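Local coordinates for uncharacterized conserved protein (Staphylococcus epidermidis, PDB 3FRM) that is of unknown function but carries a GNAT-type acetyltransferase domain, and so may transfer an acyl group, probably acetyl, from its coenzyme A ester to an unidentified acceptor, at residues E80-E84 against V85-K89; K108-K111 against E112-R115; Q202-G205 against S206-A210; R214-E218 against R219-L223. One frame throughout, in Å; residues are numbered along the deposited sequence.

Contact 1 of 4, residues E80-E84 against V85-K89. With SO4 (sulfate ion), chain J.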
loop_
_atom_site.group_PDB
_atom_site.type_symbol
_atom_site.label_atom_id
_atom_site.label_comp_id
_atom_site.label_asym_id
_atom_site.label_seq_id
_atom_site.Cartn_x
_atom_site.Cartn_y
_atom_site.Cartn_z
ATOM N N GLU A 80 18.517 3.857 1.682
ATOM C CA GLU A 80 19.451 3.672 0.572
ATOM C C GLU A 80 18.866 2.805 -0.549
ATOM O O GLU A 80 18.373 1.735 -0.266
ATOM C CB GLU A 80 20.751 3.078 1.110
ATOM C CG GLU A 80 21.602 4.161 1.838
ATOM C CD GLU A 80 22.903 3.626 2.411
ATOM O OE1 GLU A 80 23.638 2.884 1.719
ATOM O OE2 GLU A 80 23.205 3.953 3.578
ATOM N N LYS A 81 18.899 3.330 -1.777
ATOM C CA LYS A 81 18.634 2.661 -3.050
ATOM C C LYS A 81 19.791 1.746 -3.377
ATOM O O LYS A 81 20.908 2.118 -3.131
ATOM C CB LYS A 81 18.564 3.706 -4.195
ATOM C CG LYS A 81 17.389 4.730 -4.120
ATOM C CD LYS A 81 16.006 3.997 -4.039
ATOM C CE LYS A 81 15.554 3.387 -5.368
ATOM N NZ LYS A 81 15.437 4.418 -6.457
ATOM N N ILE A 82 19.514 0.566 -3.926
ATOM C CA ILE A 82 20.506 -0.469 -4.270
ATOM C C ILE A 82 21.068 -0.280 -5.683
ATOM O O ILE A 82 20.343 0.062 -6.612
ATOM C CB ILE A 82 19.825 -1.835 -4.216
ATOM C CG1 ILE A 82 19.029 -1.957 -2.929
ATOM C CG2 ILE A 82 20.797 -2.989 -4.299
ATOM C CD1 ILE A 82 18.249 -3.326 -2.844
ATOM N N ASP A 83 22.354 -0.511 -5.867
ATOM C CA ASP A 83 22.893 -0.267 -7.191
ATOM C C ASP A 83 22.300 -1.258 -8.196
ATOM O O ASP A 83 21.908 -2.389 -7.848
ATOM C CB ASP A 83 24.419 -0.320 -7.206
ATOM C CG ASP A 83 24.979 -0.076 -8.587
ATOM O OD1 ASP A 83 25.283 -1.084 -9.264
ATOM O OD2 ASP A 83 25.054 1.121 -9.033
ATOM N N GLU A 84 22.215 -0.812 -9.439
ATOM C CA GLU A 84 21.702 -1.609 -10.526
ATOM C C GLU A 84 22.333 -3.015 -10.619
ATOM O O GLU A 84 21.644 -4.042 -10.722
ATOM C CB GLU A 84 21.932 -0.885 -11.842
ATOM C CG GLU A 84 21.251 -1.618 -12.987
ATOM C CD GLU A 84 21.934 -1.386 -14.311
ATOM O OE1 GLU A 84 22.037 -0.187 -14.728
ATOM O OE2 GLU A 84 22.352 -2.411 -14.930
ATOM N N VAL A 85 23.645 -3.042 -10.542
ATOM C CA VAL A 85 24.385 -4.253 -10.747
ATOM C C VAL A 85 24.009 -5.327 -9.700
ATOM O O VAL A 85 23.889 -6.555 -10.034
ATOM C CB VAL A 85 25.863 -3.939 -10.771
ATOM C CG1 VAL A 85 26.668 -5.224 -10.980
ATOM C CG2 VAL A 85 26.148 -2.904 -11.894
ATOM N N LEU A 86 23.758 -4.852 -8.469
ATOM C CA LEU A 86 23.409 -5.723 -7.372
ATOM C C LEU A 86 21.928 -6.120 -7.472
ATOM O O LEU A 86 21.559 -7.275 -7.186
ATOM C CB LEU A 86 23.752 -5.040 -6.047
ATOM C CG LEU A 86 23.226 -5.706 -4.760
ATOM C CD1 LEU A 86 23.731 -7.096 -4.664
ATOM C CD2 LEU A 86 23.620 -4.955 -3.523
ATOM N N LEU A 87 21.060 -5.171 -7.860
ATOM C CA LEU A 87 19.665 -5.514 -8.109
ATOM C C LEU A 87 19.649 -6.640 -9.115
ATOM O O LEU A 87 18.935 -7.625 -8.933
ATOM C CB LEU A 87 18.879 -4.361 -8.689
ATOM C CG LEU A 87 18.348 -3.336 -7.668
ATOM C CD1 LEU A 87 17.815 -2.086 -8.420
ATOM C CD2 LEU A 87 17.291 -3.943 -6.726
ATOM N N GLU A 88 20.440 -6.479 -10.163
ATOM C CA GLU A 88 20.436 -7.403 -11.248
ATOM C C GLU A 88 20.815 -8.787 -10.755
ATOM O O GLU A 88 20.156 -9.771 -11.093
ATOM C CB GLU A 88 21.391 -6.933 -12.332
ATOM C CG GLU A 88 21.067 -7.601 -13.618
ATOM C CD GLU A 88 22.293 -7.761 -14.500
ATOM O OE1 GLU A 88 22.190 -8.339 -15.621
ATOM O OE2 GLU A 88 23.372 -7.278 -14.077
ATOM N N LYS A 89 21.818 -8.872 -9.906
ATOM C CA LYS A 89 22.162 -10.144 -9.326
ATOM C C LYS A 89 21.021 -10.742 -8.462
ATOM O O LYS A 89 20.725 -11.970 -8.534
ATOM C CB LYS A 89 23.405 -9.999 -8.479
ATOM C CG LYS A 89 23.910 -11.333 -7.968
ATOM C CD LYS A 89 25.025 -11.867 -8.834
ATOM C CE LYS A 89 24.575 -12.172 -10.209
ATOM N NZ LYS A 89 25.774 -12.173 -11.059
HETATM S S SO4 J . 12.675 4.290 -8.902
HETATM O O1 SO4 J . 11.718 4.325 -7.808
HETATM O O2 SO4 J . 13.850 3.523 -8.493
HETATM O O3 SO4 J . 12.065 3.638 -10.065
HETATM O O4 SO4 J . 13.020 5.622 -9.391
#

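Contact 2 of 4, residues K108-K111 against E112-R115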
loop_
_atom_site.group_PDB
_atom_site.type_symbol
_atom_site.label_atom_id
_atom_site.label_comp_id
_atom_site.label_asym_id
_atom_site.label_seq_id
_atom_site.Cartn_x
_atom_site.Cartn_y
_atom_site.Cartn_z
ATOM N N LYS A 108 -0.658 11.837 21.387
ATOM C CA LYS A 108 -1.864 12.644 21.493
ATOM C C LYS A 108 -2.721 12.487 20.221
ATOM O O LYS A 108 -3.948 12.447 20.286
ATOM C CB LYS A 108 -1.484 14.123 21.772
ATOM C CG LYS A 108 -2.301 15.163 21.040
ATOM C CD LYS A 108 -2.090 16.584 21.653
ATOM C CE LYS A 108 -3.381 17.402 21.707
ATOM N NZ LYS A 108 -2.994 18.726 22.143
ATOM N N ALA A 109 -2.069 12.373 19.069
ATOM C CA ALA A 109 -2.789 12.293 17.802
ATOM C C ALA A 109 -3.635 11.016 17.748
ATOM O O ALA A 109 -4.694 11.007 17.150
ATOM C CB ALA A 109 -1.827 12.381 16.615
ATOM N N LEU A 110 -3.173 9.954 18.392
ATOM C CA LEU A 110 -3.926 8.702 18.488
ATOM C C LEU A 110 -4.966 8.760 19.623
ATOM O O LEU A 110 -6.025 8.115 19.543
ATOM C CB LEU A 110 -2.958 7.546 18.748
ATOM C CG LEU A 110 -2.400 6.592 17.678
ATOM C CD1 LEU A 110 -2.546 6.991 16.213
ATOM C CD2 LEU A 110 -0.950 6.251 17.988
ATOM N N LYS A 111 -4.669 9.491 20.696
ATOM C CA LYS A 111 -5.630 9.650 21.793
ATOM C C LYS A 111 -6.907 10.280 21.225
ATOM O O LYS A 111 -8.025 9.835 21.456
ATOM C CB LYS A 111 -5.071 10.609 22.859
ATOM C CG LYS A 111 -3.881 10.104 23.653
ATOM C CD LYS A 111 -3.444 11.113 24.755
ATOM C CE LYS A 111 -2.036 10.705 25.228
ATOM N NZ LYS A 111 -1.590 11.475 26.416
ATOM N N GLU A 112 -6.700 11.360 20.487
ATOM C CA GLU A 112 -7.754 12.088 19.779
ATOM C C GLU A 112 -8.712 11.168 18.962
ATOM O O GLU A 112 -9.851 11.548 18.718
ATOM C CB GLU A 112 -7.068 13.093 18.843
ATOM C CG GLU A 112 -7.984 14.113 18.251
ATOM C CD GLU A 112 -8.783 13.589 17.045
ATOM O OE1 GLU A 112 -8.367 12.560 16.418
ATOM O OE2 GLU A 112 -9.824 14.230 16.730
ATOM N N LEU A 113 -8.256 9.993 18.516
ATOM C CA LEU A 113 -9.101 9.151 17.635
ATOM C C LEU A 113 -10.330 8.532 18.300
ATOM O O LEU A 113 -11.252 8.054 17.615
ATOM C CB LEU A 113 -8.292 8.030 17.035
ATOM C CG LEU A 113 -7.728 8.150 15.631
ATOM C CD1 LEU A 113 -7.678 9.556 15.076
ATOM C CD2 LEU A 113 -6.377 7.492 15.618
ATOM N N SER A 114 -10.317 8.519 19.630
ATOM C CA SER A 114 -11.347 7.824 20.422
ATOM C C SER A 114 -12.708 8.450 20.261
ATOM O O SER A 114 -12.819 9.661 20.173
ATOM C CB SER A 114 -11.014 7.772 21.919
ATOM O OG SER A 114 -11.489 6.528 22.438
ATOM N N ARG A 115 -13.727 7.604 20.200
ATOM C CA ARG A 115 -15.089 8.066 20.046
ATOM C C ARG A 115 -16.048 7.428 21.073
ATOM O O ARG A 115 -17.274 7.621 21.002
ATOM C CB ARG A 115 -15.550 7.837 18.607
ATOM C CG ARG A 115 -15.890 9.103 17.791
ATOM C CD ARG A 115 -15.077 10.376 18.109
ATOM N NE ARG A 115 -14.574 11.000 16.871
ATOM C CZ ARG A 115 -13.522 11.829 16.785
ATOM N NH1 ARG A 115 -13.144 12.312 15.597
ATOM N NH2 ARG A 115 -12.834 12.172 17.870
#

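Contact 3 of 4, residues Q202-G205 against S206-A210. With SO4 (sulfate ion), chain H.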
loop_
_atom_site.group_PDB
_atom_site.type_symbol
_atom_site.label_atom_id
_atom_site.label_comp_id
_atom_site.label_asym_id
_atom_site.label_seq_id
_atom_site.Cartn_x
_atom_site.Cartn_y
_atom_site.Cartn_z
ATOM N N GLN A 202 -15.154 0.567 10.646
ATOM C CA GLN A 202 -16.238 1.029 11.542
ATOM C C GLN A 202 -15.797 1.491 12.938
ATOM O O GLN A 202 -16.616 1.560 13.866
ATOM C CB GLN A 202 -17.393 0.018 11.603
ATOM C CG GLN A 202 -17.132 -1.221 12.409
ATOM C CD GLN A 202 -17.991 -2.425 11.915
ATOM O OE1 GLN A 202 -17.906 -2.839 10.741
ATOM N NE2 GLN A 202 -18.806 -2.981 12.811
ATOM N N GLY A 203 -14.518 1.849 13.062
ATOM C CA GLY A 203 -14.031 2.585 14.233
ATOM C C GLY A 203 -13.334 1.696 15.228
ATOM O O GLY A 203 -12.754 2.167 16.212
ATOM N N ILE A 204 -13.387 0.397 14.970
ATOM C CA ILE A 204 -12.706 -0.554 15.819
ATOM C C ILE A 204 -11.183 -0.384 15.856
ATOM O O ILE A 204 -10.600 -0.399 16.956
ATOM C CB ILE A 204 -13.108 -1.959 15.480
ATOM C CG1 ILE A 204 -14.630 -2.088 15.696
ATOM C CG2 ILE A 204 -12.285 -2.922 16.302
ATOM C CD1 ILE A 204 -15.194 -3.426 15.172
ATOM N N GLY A 205 -10.538 -0.260 14.684
ATOM C CA GLY A 205 -9.105 0.022 14.624
ATOM C C GLY A 205 -8.798 1.377 15.289
ATOM O O GLY A 205 -7.818 1.532 16.031
ATOM N N SER A 206 -9.615 2.388 15.078
ATOM C CA SER A 206 -9.189 3.614 15.730
ATOM C C SER A 206 -9.358 3.555 17.285
ATOM O O SER A 206 -8.577 4.161 17.998
ATOM C CB SER A 206 -9.807 4.828 15.080
ATOM O OG SER A 206 -11.099 4.953 15.591
ATOM N N GLU A 207 -10.290 2.736 17.804
ATOM C CA GLU A 207 -10.332 2.513 19.246
ATOM C C GLU A 207 -9.043 1.883 19.742
ATOM O O GLU A 207 -8.453 2.360 20.705
ATOM C CB GLU A 207 -11.582 1.755 19.720
ATOM C CG GLU A 207 -12.883 2.626 19.800
ATOM C CD GLU A 207 -12.802 3.894 20.684
ATOM O OE1 GLU A 207 -13.591 4.848 20.452
ATOM O OE2 GLU A 207 -11.960 3.948 21.614
ATOM N N ILE A 208 -8.572 0.855 19.036
ATOM C CA ILE A 208 -7.381 0.143 19.426
ATOM C C ILE A 208 -6.198 1.077 19.402
ATOM O O ILE A 208 -5.295 1.009 20.245
ATOM C CB ILE A 208 -7.126 -1.086 18.521
ATOM C CG1 ILE A 208 -8.087 -2.207 18.892
ATOM C CG2 ILE A 208 -5.672 -1.543 18.593
ATOM C CD1 ILE A 208 -8.398 -3.203 17.708
ATOM N N GLN A 209 -6.211 1.985 18.448
ATOM C CA GLN A 209 -5.096 2.850 18.284
ATOM C C GLN A 209 -5.036 3.858 19.433
ATOM O O GLN A 209 -3.982 4.061 20.017
ATOM C CB GLN A 209 -5.242 3.549 16.964
ATOM C CG GLN A 209 -3.954 4.021 16.446
ATOM C CD GLN A 209 -3.210 2.909 15.816
ATOM O OE1 GLN A 209 -3.792 2.109 15.119
ATOM N NE2 GLN A 209 -1.911 2.853 16.041
ATOM N N ALA A 210 -6.168 4.488 19.748
ATOM C CA ALA A 210 -6.226 5.433 20.836
ATOM C C ALA A 210 -5.852 4.819 22.177
ATOM O O ALA A 210 -5.277 5.490 23.026
ATOM C CB ALA A 210 -7.623 6.072 20.933
HETATM S S SO4 H . -11.215 2.191 11.600
HETATM O O1 SO4 H . -10.708 3.416 12.216
HETATM O O2 SO4 H . -10.393 2.000 10.416
HETATM O O3 SO4 H . -11.079 1.121 12.578
HETATM O O4 SO4 H . -12.602 2.353 11.162
#

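Contact 4 of 4, residues R214-E218 against R219-L223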
loop_
_atom_site.group_PDB
_atom_site.type_symbol
_atom_site.label_atom_id
_atom_site.label_comp_id
_atom_site.label_asym_id
_atom_site.label_seq_id
_atom_site.Cartn_x
_atom_site.Cartn_y
_atom_site.Cartn_z
ATOM N N ARG A 214 -3.058 6.074 24.672
ATOM C CA ARG A 214 -3.176 6.370 26.088
ATOM C C ARG A 214 -2.081 5.670 26.877
ATOM O O ARG A 214 -1.505 6.272 27.774
ATOM C CB ARG A 214 -4.581 6.063 26.649
ATOM C CG ARG A 214 -5.665 7.047 26.177
ATOM C CD ARG A 214 -7.038 6.764 26.780
ATOM N NE ARG A 214 -7.449 5.363 26.660
ATOM C CZ ARG A 214 -8.120 4.845 25.636
ATOM N NH1 ARG A 214 -8.487 5.610 24.608
ATOM N NH2 ARG A 214 -8.426 3.549 25.640
HETATM N N MSE A 215 -1.747 4.434 26.518
HETATM C CA MSE A 215 -0.585 3.806 27.129
HETATM C C MSE A 215 0.692 4.568 26.854
HETATM O O MSE A 215 1.561 4.636 27.708
HETATM C CB MSE A 215 -0.367 2.387 26.641
HETATM C CG MSE A 215 -1.433 1.447 27.002
HETATM SE SE MSE A 215 -1.021 -0.280 26.179
HETATM C CE MSE A 215 -0.118 0.239 24.548
ATOM N N ALA A 216 0.834 5.141 25.668
ATOM C CA ALA A 216 2.128 5.698 25.320
ATOM C C ALA A 216 2.582 6.841 26.218
ATOM O O ALA A 216 3.786 7.086 26.356
ATOM C CB ALA A 216 2.154 6.100 23.875
ATOM N N ASN A 217 1.626 7.540 26.832
ATOM C CA ASN A 217 1.885 8.814 27.498
ATOM C C ASN A 217 2.271 9.886 26.487
ATOM O O ASN A 217 1.467 10.212 25.626
ATOM C CB ASN A 217 2.945 8.678 28.586
ATOM C CG ASN A 217 2.375 8.213 29.879
ATOM O OD1 ASN A 217 2.397 7.005 30.176
ATOM N ND2 ASN A 217 1.830 9.158 30.671
ATOM N N GLU A 218 3.468 10.453 26.597
ATOM C CA GLU A 218 3.964 11.303 25.528
ATOM C C GLU A 218 5.042 10.625 24.660
ATOM O O GLU A 218 5.683 11.281 23.808
ATOM C CB GLU A 218 4.396 12.660 26.086
ATOM C CG GLU A 218 3.187 13.493 26.699
ATOM C CD GLU A 218 3.119 14.951 26.168
ATOM O OE1 GLU A 218 3.566 15.212 25.006
ATOM O OE2 GLU A 218 2.616 15.849 26.911
ATOM N N ARG A 219 5.238 9.321 24.868
ATOM C CA ARG A 219 6.073 8.535 23.955
ATOM C C ARG A 219 5.469 8.517 22.547
ATOM O O ARG A 219 4.275 8.286 22.390
ATOM C CB ARG A 219 6.261 7.086 24.428
ATOM C CG ARG A 219 7.155 6.923 25.636
ATOM C CD ARG A 219 7.127 5.518 26.232
ATOM N NE ARG A 219 5.837 5.092 26.794
ATOM C CZ ARG A 219 5.615 3.910 27.393
ATOM N NH1 ARG A 219 6.587 3.009 27.531
ATOM N NH2 ARG A 219 4.407 3.593 27.840
ATOM N N PRO A 220 6.284 8.804 21.521
ATOM C CA PRO A 220 5.856 8.566 20.155
ATOM C C PRO A 220 5.450 7.112 19.921
ATOM O O PRO A 220 6.007 6.156 20.531
ATOM C CB PRO A 220 7.135 8.809 19.329
ATOM C CG PRO A 220 8.058 9.618 20.230
ATOM C CD PRO A 220 7.451 9.700 21.600
ATOM N N VAL A 221 4.528 6.918 18.990
ATOM C CA VAL A 221 4.249 5.559 18.616
ATOM C C VAL A 221 4.592 5.255 17.170
ATOM O O VAL A 221 4.353 6.101 16.284
ATOM C CB VAL A 221 2.904 4.985 19.183
ATOM C CG1 VAL A 221 2.001 6.046 19.706
ATOM C CG2 VAL A 221 2.228 3.926 18.223
ATOM N N ILE A 222 5.224 4.096 16.974
ATOM C CA ILE A 222 5.883 3.807 15.755
ATOM C C ILE A 222 5.670 2.354 15.342
ATOM O O ILE A 222 5.323 1.469 16.174
ATOM C CB ILE A 222 7.408 4.033 15.894
ATOM C CG1 ILE A 222 8.068 2.828 16.595
ATOM C CG2 ILE A 222 7.702 5.400 16.558
ATOM C CD1 ILE A 222 9.548 2.950 16.830
ATOM N N LEU A 223 5.835 2.141 14.042
ATOM C CA LEU A 223 5.591 0.877 13.414
ATOM C C LEU A 223 6.330 0.834 12.099
ATOM O O LEU A 223 6.678 1.905 11.532
ATOM C CB LEU A 223 4.120 0.688 13.154
ATOM C CG LEU A 223 3.456 1.554 12.098
ATOM C CD1 LEU A 223 3.387 0.751 10.811
ATOM C CD2 LEU A 223 2.050 1.955 12.548
#

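Contact 1 of 4, residues E80-E84 against V85-K89
Asp83 O accepts two amide protons of the first helical turn: Leu87 N makes a nearly straight bond to it at 2.9 Å (N-H...O 169°), and Leu86 N adds a weak, bent one at 3.1 Å. Asp83 is also the N-cap of helix 84-92. Its CG stands anti to the backbone N (chi1 180°), which lets Asp83 OD1 accept from Val85 N at 2.9 Å. That N-H arrives from above the carboxylate plane. A short acidic side chain suits this place because it serves an amide for which the helix has no preceding carbonyl. Beneath the cap, Ile82 lays its CG2 branch against Leu86 CD2 at 3.5 Å, while its CB meets Leu87 CG at 4.0 Å; Phe76 and Tyr247 add to this apolar patch. Elsewhere the Lys81 chain, bent at chi2, chi3 and chi4, brings NZ to 2.7 Å from sulfate O2; the ion, probably from the crystallisation liquor, is also held, on the second subunit, by the backbone amides of Gly203, Gly205 and Ser206 and by Arg237 NH1. The negative charge of Asp83 at the N-terminal end of helix 84-92 probably offsets its dipole, and Lys81 probably contributes positive charge to an anion site shared between subunits.

Contact 2 of 4, residues K108-K111 against E112-R115
Leu110 and Leu113 pack together where helix 107-111 runs out into a type I beta turn, Lys111 to Ser114. This is the tight side of the contact: Leu110 CD1 lies 3.9 Å from Leu113 CD2, and both leucines also rest on helix 204-216, Leu110 against Gln209 and Leu113 against Ser206. Branched apolar chains suit a helix end that is pressed onto another helix. The backbone marks the change of form. Glu112 N still makes a straight helical bond to Lys108 O at 3.0 Å (N-H...O 177°), but Leu113 N reaches back only three residues, to Leu110 O, and comes from above that carbonyl's plane. Ser114 N then closes the turn on Lys111 O at 3.2 Å. Ser114 belongs to the packed side as well, since its small side chain fits against Ala210 and its OG is hydrogen-bonded to Glu207 OE2, while Arg115 N is bonded to Glu207 OE1. The solvent side is far looser. Lys108, Glu112 and Arg115 are exposed in the assembly there, where long polar chains are at home. Glu112 has its CG anti to the backbone N (chi1 -168°) and bends at chi2, which carries its carboxylate round toward Arg115. The resulting salt bridge is long: OE2 of Glu112 lies in the plane of the Arg115 guanidinium, at its edge, 3.8 Å from NH2.

Contact 3 of 4, residues Q202-G205 against S206-A210
Ile204 and Ile208, one turn apart on helix 204-216, cross obliquely with Ile204 CG2 4.1 Å from Ile208 CD1. This is the helix whose N-terminal end is built by the Q/R-X-X-G-X-G/A motif of GNAT acetyltransferases, and Gly203 and Gly205 fit its two glycine positions. Both isoleucines face the sheet: Ile204 leans on Val171 and Val176, Ile208 on Ala169, Val179 and Phe193, a setting that branched apolar chains fill well. Glu207 is turned another way. Its CG stands anti to the carbonyl carbon and the chain bends at chi2 (-56°), so that the carboxylate leaves the sheet side for its partners on the 112-115 loop. Ser206 takes a third direction. Ser206 OG sits in the crowded position between backbone N and carbonyl carbon (chi1 81°), bent back over the first turn, and makes a weak bond to Gly203 O at 3.3 Å. Gly203 O also takes Glu207 N at 3.0 Å. Gly203, the N-cap, has a positive phi of 101°, at which a CB would be jammed against the preceding carbonyl O. Gly205, lacking a side chain, leaves O3 of a bound sulfate room to approach. The sulfate, probably from the crystallisation liquor, sits at the helix N-terminus, consistent with the site where GNAT relatives bind the pyrophosphate of acetyl-CoA, and Arg237 NH1 adds a further bond to it. Ser206 N donates to sulfate O3 at 3.2 Å, and Gly205 N makes a weak bond to the same oxygen; Gly203 N donates to O4 at 2.7 Å.

Contact 4 of 4, residues R214-E218 against R219-L223
Arg219 reaches back to Ala216 O and Met215 O, carbonyls at the end of helix 204-216 that no further helical turn is there to bond. Ala216 O accepts twice: from Arg219 NE at 2.9 Å, nearly straight (N-H...O 170°), and from Arg219 N at 3.1 Å, the two coming from opposite faces of the carbonyl plane. Arg219 NH2 donates to the carbonyl O of selenomethionine Met215 at 3.0 Å. Both oxygens lie at the guanidinium edge, close to its plane, and the bend at chi3 (-65°) presents that edge. NH1 is taken by Thr184 O, so the group is held at three nitrogens, which fixes its rotation. A long, flat, multiply donating side chain suits this task. The backbone bond closes a type II' beta turn from Ala216 to Arg219, with Asn217 at its first corner carrying the positive phi (67°), a conformation that asparagine tolerates relatively well. Asn217 O receives a weak bond from Lys111 NZ. The small Ala216 CB lets Val221 CG1 approach to 4.2 Å, beside Ile188. A helix C-terminus bonded by an arginine, then a type II' turn into strand 221-225, forms the second half of a beta-alpha-beta unit in the GNAT fold.

Contacts 3 and 4 lie at the two ends of helix 204-216. Contact 3, the most buried, exposes backbone amides to an anion at the N-terminus, whereas contact 4, partly buried, uses arginine donors to meet carbonyls at the C-terminus. Contact 2 is a surface contact that lies alongside this helix and touches both: its centre is about 9 Å from that of contact 3 and about 11 Å from that of contact 4. Contact 1, partly buried, is remote, its centre about 40 Å from that of contact 3, on the other side of the chain's centre. It caps its helix with a carboxylate, yet its Lys81 reaches the contact 3 site of the second subunit.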